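Local structure of zinc-type alcohol dehydrogenase-like protein YAHK (Escherichia coli, 1UUF) at residues D63-R68 with Y348-L352; K32-E36 with I344-Y348. The protein catalyses the NADPH-dependent reduction of a wide range of aldehydes to their alcohols and binds two zinc ions per subunit. All coordinates share one frame; numbering follows the deposited sequence.

Contact 1 (D63-R68 with Y348-L352); sequences DLHQVR and YERML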
loop_
_atom_site.group_PDB
_atom_site.type_symbol
_atom_site.label_atom_id
_atom_site.label_comp_id
_atom_site.label_asym_id
_atom_site.label_seq_id
_atom_site.Cartn_x
_atom_site.Cartn_y
_atom_site.Cartn_z
ATOM N N ASP A 63 25.434 -4.529 6.136
ATOM C CA ASP A 63 26.772 -5.113 6.195
ATOM C C ASP A 63 26.802 -6.092 7.363
ATOM O O ASP A 63 27.262 -7.225 7.238
ATOM C CB ASP A 63 27.845 -4.046 6.443
ATOM C CG ASP A 63 27.893 -2.984 5.362
ATOM O OD1 ASP A 63 27.440 -3.245 4.227
ATOM O OD2 ASP A 63 28.415 -1.885 5.652
ATOM N N LEU A 64 26.307 -5.623 8.503
ATOM C CA LEU A 64 26.256 -6.411 9.724
ATOM C C LEU A 64 25.446 -7.681 9.495
ATOM O O LEU A 64 25.909 -8.787 9.780
ATOM C CB LEU A 64 25.630 -5.566 10.838
ATOM C CG LEU A 64 25.575 -6.099 12.270
ATOM C CD1 LEU A 64 25.301 -4.935 13.212
ATOM C CD2 LEU A 64 24.499 -7.167 12.403
ATOM N N HIS A 65 24.237 -7.514 8.969
ATOM C CA HIS A 65 23.351 -8.638 8.687
ATOM C C HIS A 65 24.023 -9.663 7.777
ATOM O O HIS A 65 23.972 -10.865 8.037
ATOM C CB HIS A 65 22.056 -8.122 8.047
ATOM C CG HIS A 65 21.141 -9.202 7.556
ATOM N ND1 HIS A 65 21.371 -9.901 6.392
ATOM C CD2 HIS A 65 19.991 -9.697 8.072
ATOM C CE1 HIS A 65 20.402 -10.781 6.209
ATOM N NE2 HIS A 65 19.551 -10.678 7.214
ATOM N N GLN A 66 24.669 -9.182 6.719
ATOM C CA GLN A 66 25.339 -10.055 5.763
ATOM C C GLN A 66 26.413 -10.945 6.390
ATOM O O GLN A 66 26.488 -12.136 6.095
ATOM C CB GLN A 66 25.969 -9.214 4.649
ATOM C CG GLN A 66 26.302 -9.978 3.372
ATOM C CD GLN A 66 25.064 -10.387 2.592
ATOM O OE1 GLN A 66 24.533 -11.484 2.768
ATOM N NE2 GLN A 66 24.591 -9.495 1.731
ATOM N N VAL A 67 27.245 -10.374 7.255
ATOM C CA VAL A 67 28.315 -11.149 7.878
ATOM C C VAL A 67 27.928 -11.937 9.127
ATOM O O VAL A 67 28.713 -12.756 9.607
ATOM C CB VAL A 67 29.522 -10.253 8.233
ATOM C CG1 VAL A 67 30.199 -9.773 6.966
ATOM C CG2 VAL A 67 29.069 -9.074 9.072
ATOM N N ARG A 68 26.730 -11.708 9.652
ATOM C CA ARG A 68 26.309 -12.423 10.850
ATOM C C ARG A 68 25.090 -13.324 10.671
ATOM O O ARG A 68 25.033 -14.416 11.237
ATOM C CB ARG A 68 26.051 -11.432 11.988
ATOM C CG ARG A 68 27.303 -10.711 12.460
ATOM C CD ARG A 68 27.037 -9.878 13.704
ATOM N NE ARG A 68 28.263 -9.270 14.215
ATOM C CZ ARG A 68 28.333 -8.528 15.316
ATOM N NH1 ARG A 68 27.243 -8.296 16.035
ATOM N NH2 ARG A 68 29.495 -8.019 15.699
ATOM N N TYR A 348 29.732 -2.372 14.888
ATOM C CA TYR A 348 28.496 -3.134 14.762
ATOM C C TYR A 348 27.785 -3.216 16.106
ATOM O O TYR A 348 26.579 -2.984 16.194
ATOM C CB TYR A 348 28.766 -4.555 14.255
ATOM C CG TYR A 348 29.170 -4.661 12.798
ATOM C CD1 TYR A 348 28.800 -3.687 11.872
ATOM C CD2 TYR A 348 29.881 -5.769 12.337
ATOM C CE1 TYR A 348 29.130 -3.817 10.516
ATOM C CE2 TYR A 348 30.214 -5.910 10.990
ATOM C CZ TYR A 348 29.836 -4.930 10.086
ATOM O OH TYR A 348 30.162 -5.073 8.757
ATOM N N GLU A 349 28.540 -3.542 17.150
ATOM C CA GLU A 349 27.981 -3.663 18.493
ATOM C C GLU A 349 27.238 -2.395 18.892
ATOM O O GLU A 349 26.114 -2.453 19.389
ATOM C CB GLU A 349 29.095 -3.953 19.501
ATOM C CG GLU A 349 29.990 -5.127 19.125
ATOM C CD GLU A 349 29.239 -6.444 19.027
ATOM O OE1 GLU A 349 29.858 -7.448 18.617
ATOM O OE2 GLU A 349 28.035 -6.480 19.362
ATOM N N ARG A 350 27.867 -1.245 18.666
ATOM C CA ARG A 350 27.253 0.032 19.006
ATOM C C ARG A 350 26.023 0.315 18.146
ATOM O O ARG A 350 25.034 0.865 18.628
ATOM C CB ARG A 350 28.279 1.160 18.857
ATOM C CG ARG A 350 29.398 1.107 19.891
ATOM C CD ARG A 350 30.402 2.232 19.697
ATOM N NE ARG A 350 29.757 3.543 19.680
ATOM C CZ ARG A 350 30.370 4.672 19.344
ATOM N NH1 ARG A 350 31.653 4.656 19.001
ATOM N NH2 ARG A 350 29.697 5.815 19.331
ATOM N N MET A 351 26.086 -0.063 16.873
ATOM C CA MET A 351 24.967 0.152 15.964
ATOM C C MET A 351 23.715 -0.562 16.457
ATOM O O MET A 351 22.606 -0.035 16.354
ATOM C CB MET A 351 25.319 -0.354 14.565
ATOM C CG MET A 351 26.356 0.488 13.852
ATOM S SD MET A 351 26.881 -0.263 12.309
ATOM C CE MET A 351 25.342 -0.224 11.380
ATOM N N LEU A 352 23.902 -1.762 16.990
ATOM C CA LEU A 352 22.792 -2.558 17.498
ATOM C C LEU A 352 22.130 -1.907 18.709
ATOM O O LEU A 352 20.978 -2.200 19.032
ATOM C CB LEU A 352 23.283 -3.961 17.862
ATOM C CG LEU A 352 23.727 -4.825 16.677
ATOM C CD1 LEU A 352 24.303 -6.139 17.175
ATOM C CD2 LEU A 352 22.541 -5.071 15.759
#
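Tyr348 is the knob here: its ring projects from helix 344-352 into a hollow on helix 61-68 walled by Asp63, Leu64, Val67 and Arg68. Leu64 lies over one face of the ring in a CH-pi contact, its CB 4.0 Å from the ring centroid. With Leu64 CG anti to the backbone N (chi1 -174°), the two side chains run antiparallel past each other, bringing Leu64 CD1 within 3.6 Å of Tyr348 CB. Leu64 CD1 also reaches Leu352 CD2, at 3.8 Å. The Val67 side chain runs roughly perpendicular to that of Tyr348, and its CG2 meets Tyr348 CE2 at 3.9 Å. At the far end of the ring, Tyr348 OH rests 3.4 Å from Asp63 CB and hydrogen-bonds to the hydroxyl of Tyr149. Arg68, extended from CG to NE, closes the rim: one guanidinium face takes Tyr348 CB, while NH2 makes a salt bridge of 3.0 Å to Glu349 OE1. That bond is bent, at 146°, and meets the oxygen from above the carboxylate plane. The Asp63 carboxylate turns elsewhere, to the backbone N of Cys60 and of Gly81. Cys60 is a ligand of the catalytic zinc, so this knob-into-hole packing of two steeply crossed helices, their directions 115° apart, backs onto the catalytic zinc site of a zinc-containing alcohol dehydrogenase.

Contact 2 (K32-E36 with I344-Y348); sequences KQPLE and INEAY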
loop_
_atom_site.group_PDB
_atom_site.type_symbol
_atom_site.label_atom_id
_atom_site.label_comp_id
_atom_site.label_asym_id
_atom_site.label_seq_id
_atom_site.Cartn_x
_atom_site.Cartn_y
_atom_site.Cartn_z
ATOM N N LYS A 32 30.260 -16.707 12.115
ATOM C CA LYS A 32 30.658 -16.562 13.512
ATOM C C LYS A 32 32.044 -15.965 13.707
ATOM O O LYS A 32 32.511 -15.824 14.838
ATOM C CB LYS A 32 30.585 -17.918 14.216
ATOM C CG LYS A 32 29.174 -18.456 14.368
ATOM C CD LYS A 32 29.172 -19.798 15.082
ATOM C CE LYS A 32 27.753 -20.265 15.361
ATOM N NZ LYS A 32 27.030 -19.310 16.250
ATOM N N GLN A 33 32.704 -15.614 12.609
ATOM C CA GLN A 33 34.039 -15.033 12.685
ATOM C C GLN A 33 33.999 -13.521 12.525
ATOM O O GLN A 33 33.393 -13.004 11.589
ATOM C CB GLN A 33 34.944 -15.631 11.608
ATOM C CG GLN A 33 35.540 -16.982 11.968
ATOM C CD GLN A 33 36.279 -17.612 10.806
ATOM O OE1 GLN A 33 35.664 -18.093 9.854
ATOM N NE2 GLN A 33 37.605 -17.606 10.872
ATOM N N PRO A 34 34.632 -12.791 13.456
ATOM C CA PRO A 34 34.654 -11.327 13.381
ATOM C C PRO A 34 35.411 -10.877 12.137
ATOM O O PRO A 34 36.243 -11.616 11.609
ATOM C CB PRO A 34 35.376 -10.929 14.664
ATOM C CG PRO A 34 35.003 -12.032 15.612
ATOM C CD PRO A 34 35.171 -13.254 14.746
ATOM N N LEU A 35 35.121 -9.670 11.666
ATOM C CA LEU A 35 35.800 -9.145 10.491
ATOM C C LEU A 35 37.290 -9.044 10.782
ATOM O O LEU A 35 37.694 -8.644 11.877
ATOM C CB LEU A 35 35.251 -7.761 10.131
ATOM C CG LEU A 35 33.784 -7.684 9.704
ATOM C CD1 LEU A 35 33.359 -6.222 9.595
ATOM C CD2 LEU A 35 33.596 -8.398 8.377
ATOM N N GLU A 36 38.106 -9.407 9.800
ATOM C CA GLU A 36 39.553 -9.363 9.952
ATOM C C GLU A 36 40.226 -8.968 8.647
ATOM O O GLU A 36 39.611 -9.011 7.581
ATOM C CB GLU A 36 40.074 -10.733 10.401
ATOM C CG GLU A 36 39.672 -11.868 9.470
ATOM C CD GLU A 36 40.198 -13.217 9.924
ATOM O OE1 GLU A 36 41.427 -13.431 9.864
ATOM O OE2 GLU A 36 39.379 -14.061 10.343
ATOM N N ILE A 344 35.558 -1.982 12.949
ATOM C CA ILE A 344 34.222 -2.275 12.452
ATOM C C ILE A 344 33.409 -3.219 13.333
ATOM O O ILE A 344 32.201 -3.034 13.489
ATOM C CB ILE A 344 34.278 -2.834 11.013
ATOM C CG1 ILE A 344 35.110 -1.902 10.132
ATOM C CG2 ILE A 344 32.874 -2.924 10.443
ATOM C CD1 ILE A 344 35.365 -2.430 8.738
ATOM N N ASN A 345 34.055 -4.222 13.923
ATOM C CA ASN A 345 33.331 -5.153 14.785
ATOM C C ASN A 345 32.730 -4.417 15.981
ATOM O O ASN A 345 31.582 -4.658 16.354
ATOM C CB ASN A 345 34.260 -6.267 15.274
ATOM C CG ASN A 345 34.735 -7.158 14.148
ATOM O OD1 ASN A 345 33.931 -7.800 13.464
ATOM N ND2 ASN A 345 36.044 -7.202 13.944
ATOM N N GLU A 346 33.510 -3.515 16.573
ATOM C CA GLU A 346 33.043 -2.737 17.715
ATOM C C GLU A 346 31.935 -1.795 17.260
ATOM O O GLU A 346 30.998 -1.513 18.004
ATOM C CB GLU A 346 34.192 -1.922 18.323
ATOM C CG GLU A 346 35.348 -2.754 18.870
ATOM C CD GLU A 346 36.410 -3.053 17.825
ATOM O OE1 GLU A 346 36.084 -3.672 16.791
ATOM O OE2 GLU A 346 37.577 -2.663 18.042
ATOM N N ALA A 347 32.052 -1.310 16.028
ATOM C CA ALA A 347 31.056 -0.411 15.460
ATOM C C ALA A 347 29.712 -1.127 15.353
ATOM O O ALA A 347 28.674 -0.567 15.692
ATOM C CB ALA A 347 31.510 0.070 14.087
ATOM N N TYR A 348 29.732 -2.372 14.888
ATOM C CA TYR A 348 28.496 -3.134 14.762
ATOM C C TYR A 348 27.785 -3.216 16.106
ATOM O O TYR A 348 26.579 -2.984 16.194
ATOM C CB TYR A 348 28.766 -4.555 14.255
ATOM C CG TYR A 348 29.170 -4.661 12.798
ATOM C CD1 TYR A 348 28.800 -3.687 11.872
ATOM C CD2 TYR A 348 29.881 -5.769 12.337
ATOM C CE1 TYR A 348 29.130 -3.817 10.516
ATOM C CE2 TYR A 348 30.214 -5.910 10.990
ATOM C CZ TYR A 348 29.836 -4.930 10.086
ATOM O OH TYR A 348 30.162 -5.073 8.757
#
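Leu35 overlaps Ile344 and the phenol end of Tyr348 with one methyl, CD1, which sits over the seam where Ile344 CG2 and the ring adjoin. Leu35 CD1 presses on Ile344 CG2 at 3.4 Å, tighter than usual for two carbons, and approaches Tyr348 CE2 at 3.5 Å; the Leu35 side chain runs at about a right angle to both. Its CG stands anti to the carbonyl carbon (chi1 -64°), which carries the branch toward the helix. Beside this apolar contact, Asn345 holds the loop backbone with both ends of its amide. Asn345 OD1 accepts from Leu35 N at 2.9 Å, on a lone pair in the carbonyl plane, though the N-H points somewhat off line at 150°. Asn345 ND2 gives a straighter bond, 163°, to Leu35 O at 3.0 Å; that oxygen lies almost exactly in the amide plane. Two bonds to a single residue fix the rotation of the amide and pin the loop at Leu35, while Pro34 CB flanks Asn345 OD1 at 3.6 Å. Were Asn345 an alanine, both amide bonds would be gone, and Leu35 N and O would probably lose their partners on the helix. Leu35 and Ile344 also touch Val26 of strand 24-27. The paired bonds resemble those a strand makes to its neighbour, joining N-terminal loop and late helix near the catalytic zinc side of this zinc-containing alcohol dehydrogenase.

Contacts 1 and 2 lie with their centres about 8 Å apart on a single helix, 344-352, contact 2 on its first turn and contact 1 on the rest, with Tyr348 common to both. Their other halves come early in the chain: the loop 32-36 first, then helix 61-68, roughly 280 to 310 residues before the shared helix. They also touch directly, Val67 CG1 meeting Leu35 CD2 at 3.9 Å. The late helix, which in sequence follows the Rossmann-type sheet expected to bind NADPH, thus returns to segments near the start of the chain. There it packs near the catalytic zinc, which lies about 10 Å from the nearest atom of the Tyr348 side chain.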